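PDB 5EPF: peroxiredoxin, which reduces hydrogen peroxide and organic hydroperoxides to water and alcohols, using a cysteine thiol, and helps protect the cell against oxidative stress. Local coordinates for residues 122-126 / 138-142. Numbering follows the deposited sequence.
Sequences VKRTT and VISSE
Thr126 and Ile139 face each other as an antiparallel hydrogen-bonded pair at the open end of the β-hairpin formed by strands 125-129 and 135-139. This hairpin closes one side of the central sheet of the thioredoxin fold. Thr126 N donates to Ile139 O (2.8 Å), and Ile139 N returns a bond to Thr126 O (2.9 Å). The two side chains run alongside each other on the face covered by helix 145-158; Thr126 also touches Glu55 of helix 50-61. CD1 of Ile139 touches both CB and CG2 of Thr126, at 3.9 Å from CG2. OG1 of Thr126 is turned to His148 of helix 145-158 and hydrogen-bonds its ND1.

Thr125 and Val138 lie on the other face. They meet at an oblique angle, with CG2 of Thr125 3.8 Å from CG1 of Val138. Both methyls are carried opposite their backbone N (chi1 of Val138 -178°), which brings the two together across the strands. OG1 of Thr125 donates to Lys123 O from well above the carbonyl plane and accepts from a water, which is weakly bound by Ser141 N.

Beyond the bridge the strands give way to loop. The extended Lys123 side chain runs past Ser141, and its CE comes 3.4 Å from Ser141 OG. The Arg124 side chain touches Cys52, the active-site cysteine, and forms a salt bridge with Glu55 through NH1. A second water lies in the guanidinium plane at its edge; it donates to Ser141 O (2.8 Å) and accepts a weak bond from Arg124 NE (3.4 Å).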
loop_
_atom_site.group_PDB
_atom_site.type_symbol
_atom_site.label_atom_id
_atom_site.label_comp_id
_atom_site.label_asym_id
_atom_site.label_seq_id
_atom_site.Cartn_x
_atom_site.Cartn_y
_atom_site.Cartn_z
ATOM N N VAL A 122 -7.268 9.505 1.087
ATOM C CA VAL A 122 -5.854 9.714 1.424
ATOM C C VAL A 122 -5.113 10.332 0.248
ATOM O O VAL A 122 -5.547 10.269 -0.908
ATOM C CB VAL A 122 -5.183 8.397 1.844
ATOM C CG1 VAL A 122 -5.803 7.866 3.127
ATOM C CG2 VAL A 122 -5.223 7.358 0.715
ATOM N N LYS A 123 -3.950 10.904 0.551
ATOM C CA LYS A 123 -3.029 11.360 -0.479
ATOM C C LYS A 123 -2.280 10.144 -1.036
ATOM O O LYS A 123 -1.739 9.343 -0.274
ATOM C CB LYS A 123 -2.049 12.350 0.159
ATOM C CG LYS A 123 -1.040 12.981 -0.765
ATOM C CD LYS A 123 -0.213 14.043 -0.034
ATOM C CE LYS A 123 0.715 14.755 -0.985
ATOM N NZ LYS A 123 1.418 15.882 -0.302
ATOM N N ARG A 124 -2.262 9.997 -2.362
ATOM C CA ARG A 124 -1.677 8.826 -3.024
ATOM C C ARG A 124 -0.171 8.745 -2.775
ATOM O O ARG A 124 0.582 9.600 -3.244
ATOM C CB ARG A 124 -1.945 8.881 -4.529
ATOM C CG ARG A 124 -1.502 7.625 -5.261
ATOM C CD ARG A 124 -1.671 7.654 -6.794
ATOM N NE ARG A 124 -2.989 8.114 -7.245
ATOM C CZ ARG A 124 -4.059 7.343 -7.442
ATOM N NH1 ARG A 124 -4.003 6.031 -7.234
ATOM N NH2 ARG A 124 -5.204 7.881 -7.860
ATOM N N THR A 125 0.283 7.724 -2.053
ATOM C CA THR A 125 1.663 7.648 -1.587
ATOM C C THR A 125 2.006 6.187 -1.369
ATOM O O THR A 125 1.192 5.447 -0.813
ATOM C CB THR A 125 1.832 8.383 -0.244
ATOM O OG1 THR A 125 1.097 9.615 -0.243
ATOM C CG2 THR A 125 3.277 8.670 0.044
ATOM N N THR A 126 3.208 5.782 -1.782
ATOM C CA THR A 126 3.672 4.411 -1.603
ATOM C C THR A 126 4.919 4.373 -0.743
ATOM O O THR A 126 5.861 5.150 -0.960
ATOM C CB THR A 126 3.934 3.768 -2.962
ATOM O OG1 THR A 126 2.710 3.784 -3.710
ATOM C CG2 THR A 126 4.451 2.344 -2.837
ATOM N N VAL A 138 9.954 6.142 -0.821
ATOM C CA VAL A 138 8.632 6.763 -0.825
ATOM C C VAL A 138 8.360 7.286 -2.229
ATOM O O VAL A 138 9.196 7.998 -2.798
ATOM C CB VAL A 138 8.514 7.912 0.196
ATOM C CG1 VAL A 138 7.095 8.486 0.189
ATOM C CG2 VAL A 138 8.905 7.444 1.602
ATOM N N ILE A 139 7.205 6.922 -2.790
ATOM C CA ILE A 139 6.734 7.460 -4.063
ATOM C C ILE A 139 5.512 8.319 -3.768
ATOM O O ILE A 139 4.498 7.816 -3.275
ATOM C CB ILE A 139 6.422 6.361 -5.097
ATOM C CG1 ILE A 139 7.595 5.377 -5.273
ATOM C CG2 ILE A 139 6.037 7.023 -6.438
ATOM C CD1 ILE A 139 7.531 4.110 -4.373
ATOM N N SER A 140 5.606 9.620 -4.054
ATOM C CA SER A 140 4.563 10.552 -3.644
ATOM C C SER A 140 3.525 10.802 -4.747
ATOM O O SER A 140 3.584 10.241 -5.846
ATOM C CB SER A 140 5.197 11.834 -3.116
ATOM O OG SER A 140 6.203 12.287 -3.994
ATOM N N SER A 141 2.597 11.723 -4.459
ATOM C CA SER A 141 1.349 11.815 -5.216
ATOM C C SER A 141 1.530 12.402 -6.607
ATOM O O SER A 141 0.641 12.235 -7.443
ATOM C CB SER A 141 0.288 12.587 -4.425
ATOM O OG SER A 141 0.676 13.925 -4.297
ATOM N N GLU A 142 2.654 13.053 -6.893
ATOM C CA GLU A 142 2.829 13.669 -8.200
ATOM C C GLU A 142 3.367 12.699 -9.244
ATOM O O GLU A 142 3.428 13.055 -10.421
ATOM C CB GLU A 142 3.728 14.906 -8.096
ATOM C CG GLU A 142 5.202 14.609 -7.977
ATOM C CD GLU A 142 5.690 14.355 -6.564
ATOM O OE1 GLU A 142 4.898 13.949 -5.687
ATOM O OE2 GLU A 142 6.894 14.588 -6.326
HETATM O O HOH W 1 -2.014 11.360 -7.318
HETATM O O HOH W 2 2.297 11.847 -1.556
#